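Local coordinates for Csc2 (Thermofilum pendens, PDB 4TXD), which probably binds CRISPR RNA as the Cas7-family backbone subunit of a type I-D interference complex, and carries a bound zinc ion, at residues Q104-Q107 with L108-Y112; L222-G226 with Q227-S231. All blocks are in the same frame, centred on the assembly; numbering follows the deposited sequence. Where two conformers were deposited one is given.

Contact 1 (Q104-Q107 with L108-Y112); sequences QMLQ and LLREY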
loop_
_atom_site.group_PDB
_atom_site.type_symbol
_atom_site.label_atom_id
_atom_site.label_comp_id
_atom_site.label_asym_id
_atom_site.label_seq_id
_atom_site.Cartn_x
_atom_site.Cartn_y
_atom_site.Cartn_z
ATOM N N GLN A 104 6.171 2.745 4.515
ATOM C CA GLN A 104 7.147 3.138 3.505
ATOM C C GLN A 104 6.795 4.500 2.876
ATOM O O GLN A 104 7.663 5.367 2.721
ATOM C CB GLN A 104 7.265 2.060 2.418
ATOM C CG GLN A 104 8.204 2.416 1.244
ATOM C CD GLN A 104 9.664 2.654 1.655
ATOM O OE1 GLN A 104 10.071 2.392 2.790
ATOM N NE2 GLN A 104 10.455 3.166 0.715
ATOM N N MET A 105 5.532 4.699 2.517
ATOM C CA MET A 105 5.134 5.992 1.960
ATOM C C MET A 105 5.419 7.109 2.949
ATOM O O MET A 105 5.879 8.194 2.568
ATOM C CB MET A 105 3.649 6.013 1.571
ATOM C CG MET A 105 3.225 7.393 1.018
ATOM S SD MET A 105 1.530 7.513 0.423
ATOM C CE MET A 105 1.622 6.523 -1.064
ATOM N N LEU A 106 5.193 6.830 4.210
ATOM C CA LEU A 106 5.457 7.769 5.253
ATOM C C LEU A 106 6.948 8.113 5.339
ATOM O O LEU A 106 7.319 9.248 5.558
ATOM C CB LEU A 106 4.934 7.247 6.566
ATOM C CG LEU A 106 5.242 8.103 7.763
ATOM C CD1 LEU A 106 4.959 9.566 7.500
ATOM C CD2 LEU A 106 4.582 7.636 9.027
ATOM N N GLN A 107 7.788 7.111 5.148
ATOM C CA GLN A 107 9.234 7.343 5.233
ATOM C C GLN A 107 9.675 8.162 4.024
ATOM O O GLN A 107 10.517 9.054 4.144
ATOM C CB GLN A 107 10.000 6.015 5.335
ATOM C CG GLN A 107 11.496 6.159 5.672
ATOM C CD GLN A 107 11.754 6.935 6.957
ATOM O OE1 GLN A 107 10.989 6.852 7.926
ATOM N NE2 GLN A 107 12.837 7.708 6.964
ATOM N N LEU A 108 9.086 7.882 2.865
ATOM C CA LEU A 108 9.384 8.636 1.662
ATOM C C LEU A 108 8.937 10.088 1.841
ATOM O O LEU A 108 9.640 11.005 1.414
ATOM C CB LEU A 108 8.717 8.003 0.438
ATOM C CG LEU A 108 9.264 6.614 0.056
ATOM C CD1 LEU A 108 8.453 6.020 -1.063
ATOM C CD2 LEU A 108 10.732 6.709 -0.364
ATOM N N LEU A 109 7.786 10.293 2.488
ATOM C CA LEU A 109 7.294 11.647 2.783
ATOM C C LEU A 109 8.231 12.392 3.714
ATOM O O LEU A 109 8.446 13.602 3.564
ATOM C CB LEU A 109 5.890 11.608 3.409
ATOM C CG LEU A 109 4.766 11.270 2.439
ATOM C CD1 LEU A 109 3.483 10.904 3.198
ATOM C CD2 LEU A 109 4.543 12.439 1.485
ATOM N N ARG A 110 8.770 11.676 4.695
ATOM C CA ARG A 110 9.735 12.281 5.598
ATOM C C ARG A 110 11.013 12.675 4.855
ATOM O O ARG A 110 11.586 13.736 5.109
ATOM C CB ARG A 110 10.053 11.340 6.743
ATOM C CG ARG A 110 8.986 11.313 7.810
ATOM C CD ARG A 110 9.195 10.139 8.737
ATOM N NE ARG A 110 8.209 10.106 9.810
ATOM C CZ ARG A 110 7.913 9.013 10.511
ATOM N NH1 ARG A 110 8.519 7.862 10.234
ATOM N NH2 ARG A 110 7.003 9.067 11.479
ATOM N N GLU A 111 11.443 11.838 3.920
ATOM C CA GLU A 111 12.637 12.146 3.139
ATOM C C GLU A 111 12.386 13.279 2.152
ATOM O O GLU A 111 13.298 14.055 1.838
ATOM C CB GLU A 111 13.138 10.896 2.415
ATOM C CG GLU A 111 13.762 9.892 3.392
ATOM C CD GLU A 111 14.251 8.616 2.722
ATOM O OE1 GLU A 111 14.216 8.515 1.468
ATOM O OE2 GLU A 111 14.670 7.713 3.474
ATOM N N TYR A 112 11.154 13.382 1.660
ATOM C CA TYR A 112 10.786 14.501 0.808
ATOM C C TYR A 112 10.924 15.781 1.606
ATOM O O TYR A 112 11.545 16.755 1.154
ATOM C CB TYR A 112 9.363 14.361 0.270
ATOM C CG TYR A 112 8.874 15.619 -0.418
ATOM C CD1 TYR A 112 9.299 15.934 -1.704
ATOM C CD2 TYR A 112 7.988 16.492 0.220
ATOM C CE1 TYR A 112 8.861 17.086 -2.345
ATOM C CE2 TYR A 112 7.542 17.649 -0.418
ATOM C CZ TYR A 112 7.987 17.941 -1.695
ATOM O OH TYR A 112 7.561 19.084 -2.337
#
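Four successive i to i+4 backbone hydrogen bonds carry Gln-104 through Glu-111 along one alpha helix. Leu-108 N reaches Gln-104 O at 2.9 Å, and Leu-109 N reaches Met-105 O at 2.8 Å; Arg-110 N to Leu-106 O and Glu-111 N to Gln-107 O continue the ladder. On one flank the guanidinium of Arg-110 lies over the branched end of Leu-106, whose CD2 sits 3.7 Å from NH2 and presses on one face of the group, toward its rim. The Gln-107 amide comes instead to the guanidinium edge: OE1, which makes a weak hydrogen bond to Arg-103, is 3.5 Å from NH1, near the guanidinium plane, with the two planes 63° apart. The stronger polar partner of Arg-110 is Asn-145, which takes NE, while the carboxylate of Glu-111 is engaged by His-337 through OE1. Gln-104, bent at chi2 (61°), brings NE2 back against the Leu-108 isobutyl group, 3.7 Å from CG; NE2 also makes a weak hydrogen bond to Thr-264. On the buried side Met-105 CG meets Leu-109 CD1 at 4.1 Å; the methionine packs on both helix 252-263 and helix 169-174, and Leu-108 packs against helices 252-263 and 343-365. Leu-109 and Leu-106 come close to the zinc ligands Cys-168 and Cys-146, respectively. The arrangement is that of an amphipathic helix: polar side chains line its partly exposed flank, and its apolar face is buried between neighbouring helices and backs the zinc site formed by three cysteines and an aspartate.

Contact 2 (L222-G226 with Q227-S231); sequences LSMTG and QALFS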
loop_
_atom_site.group_PDB
_atom_site.type_symbol
_atom_site.label_atom_id
_atom_site.label_comp_id
_atom_site.label_asym_id
_atom_site.label_seq_id
_atom_site.Cartn_x
_atom_site.Cartn_y
_atom_site.Cartn_z
ATOM N N LEU A 222 -4.630 -22.260 29.212
ATOM C CA LEU A 222 -4.392 -23.034 28.001
ATOM C C LEU A 222 -2.999 -22.769 27.435
ATOM O O LEU A 222 -2.477 -21.648 27.501
ATOM C CB LEU A 222 -5.438 -22.723 26.928
ATOM C CG LEU A 222 -6.917 -22.964 27.220
ATOM C CD1 LEU A 222 -7.707 -22.892 25.907
ATOM C CD2 LEU A 222 -7.143 -24.281 27.946
ATOM N N SER A 223 -2.415 -23.793 26.876
ATOM C CA SER A 223 -1.183 -23.667 26.160
ATOM C C SER A 223 -1.216 -24.502 24.873
ATOM O O SER A 223 -1.922 -25.446 24.769
ATOM C CB SER A 223 -0.018 -24.087 27.032
ATOM O OG SER A 223 -0.085 -25.431 27.295
ATOM N N MET A 224 -0.415 -24.095 23.913
ATOM C CA MET A 224 -0.349 -24.754 22.662
ATOM C C MET A 224 1.092 -24.697 22.148
ATOM O O MET A 224 1.719 -23.710 22.154
ATOM C CB MET A 224 -1.332 -24.099 21.694
ATOM C CG MET A 224 -1.168 -24.442 20.249
ATOM S SD MET A 224 -2.526 -23.992 19.173
ATOM C CE MET A 224 -2.796 -22.314 19.572
ATOM N N THR A 225 1.579 -25.828 21.754
ATOM C CA THR A 225 2.817 -26.117 20.983
ATOM C C THR A 225 2.690 -27.165 19.689
ATOM O O THR A 225 1.635 -27.697 19.601
ATOM C CB THR A 225 3.930 -26.639 21.929
ATOM O OG1 THR A 225 3.571 -27.940 22.427
ATOM C CG2 THR A 225 4.166 -25.692 23.089
ATOM N N GLY A 226 3.756 -27.488 19.026
ATOM C CA GLY A 226 3.713 -28.489 18.023
ATOM C C GLY A 226 4.100 -27.941 16.676
ATOM O O GLY A 226 4.102 -26.779 16.438
ATOM N N GLN A 227 4.445 -28.861 15.823
ATOM C CA GLN A 227 4.755 -28.591 14.415
ATOM C C GLN A 227 3.714 -27.711 13.708
ATOM O O GLN A 227 4.070 -26.842 12.900
ATOM C CB GLN A 227 4.901 -29.920 13.655
ATOM C CG GLN A 227 5.134 -29.789 12.139
ATOM C CD GLN A 227 3.842 -29.743 11.314
ATOM O OE1 GLN A 227 2.883 -30.470 11.596
ATOM N NE2 GLN A 227 3.816 -28.879 10.291
ATOM N N ALA A 228 2.432 -27.930 13.999
ATOM C CA ALA A 228 1.372 -27.235 13.275
ATOM C C ALA A 228 1.025 -25.867 13.865
ATOM O O ALA A 228 0.082 -25.198 13.411
ATOM C CB ALA A 228 0.121 -28.117 13.206
ATOM N N LEU A 229 1.780 -25.424 14.849
ATOM C CA LEU A 229 1.591 -24.095 15.385
ATOM C C LEU A 229 2.393 -23.066 14.596
ATOM O O LEU A 229 3.590 -23.116 14.568
ATOM C CB LEU A 229 1.958 -24.029 16.854
ATOM C CG LEU A 229 1.942 -22.668 17.505
ATOM C CD1 LEU A 229 0.583 -22.031 17.411
ATOM C CD2 LEU A 229 2.452 -22.698 18.925
ATOM N N PHE A 230 1.691 -22.155 13.952
ATOM C CA PHE A 230 2.351 -21.206 13.054
ATOM C C PHE A 230 2.278 -19.777 13.576
ATOM O O PHE A 230 2.253 -18.824 12.803
ATOM C CB PHE A 230 1.741 -21.310 11.644
ATOM C CG PHE A 230 1.918 -22.666 11.018
ATOM C CD1 PHE A 230 3.187 -23.194 10.826
ATOM C CD2 PHE A 230 0.817 -23.420 10.624
ATOM C CE1 PHE A 230 3.364 -24.454 10.252
ATOM C CE2 PHE A 230 0.989 -24.670 10.050
ATOM C CZ PHE A 230 2.259 -25.191 9.864
ATOM N N SER A 231 2.240 -19.627 14.897
ATOM C CA SER A 231 2.309 -18.304 15.512
ATOM C C SER A 231 3.562 -17.548 15.029
ATOM O O SER A 231 3.558 -16.327 14.881
ATOM C CB SER A 231 2.321 -18.431 17.032
ATOM O OG SER A 231 3.340 -19.339 17.421
#
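Met-224 and Leu-229 meet obliquely, each with its CB directed toward the other segment. The leucine uses its two methyls differently. CD1 lies against the end of the methionine, 4.0 Å from CE and 4.1 Å from SD, whereas CD2 is turned to the backbone, 3.5 Å from Met-224 O. The methionine chain runs extended from the backbone and bends only at its last torsion (chi3 51°), which keeps CE alongside that CD1 methyl. A type I beta turn from Gly-226 to Leu-229 brings the leucine back to this position. Its closing bond, Leu-229 N to Gly-226 O at 3.1 Å, is straight at the hydrogen (163°), but the donor stands well above the carbonyl plane. Gly-226 has a positive phi (119°), a conformation that its lack of a side chain makes accessible. Leu-229 is buried, although Gln-227 and Ala-228 in the same turn are exposed. Met-224 is tied by backbone hydrogen bonding to Val-217 and also packs on its side chain, while Gly-226 forms a backbone hydrogen bond with Thr-213. The turn thus follows the second strand of the two-stranded antiparallel sheet 217-219/222-224 and leads the chain toward strand 232-235, with Asn-215 and Asn-76 holding the carbonyls of Leu-229 and Phe-230.

How the contacts relate
From the N terminus, the chain first passes through several strands of the main antiparallel sheet and enters helix 94-115, where contact 1 lies entirely within successive helical turns and closes no loop. It then supplies the zinc ligands and strand 197-204 before reaching the small hairpin 217-219/222-224. Contact 2 begins on the second strand of this hairpin and closes a tight turn just beyond it, on the way to strand 232-235. The two are in series, neither nested nor crossing, with centres 38 Å apart and nearest atoms about 22 Å apart. Contact 1 belongs to the helical, zinc-bearing side of the fold; contact 2 belongs to a peripheral extension and joins its hairpin to the chain returning toward strand 240-247.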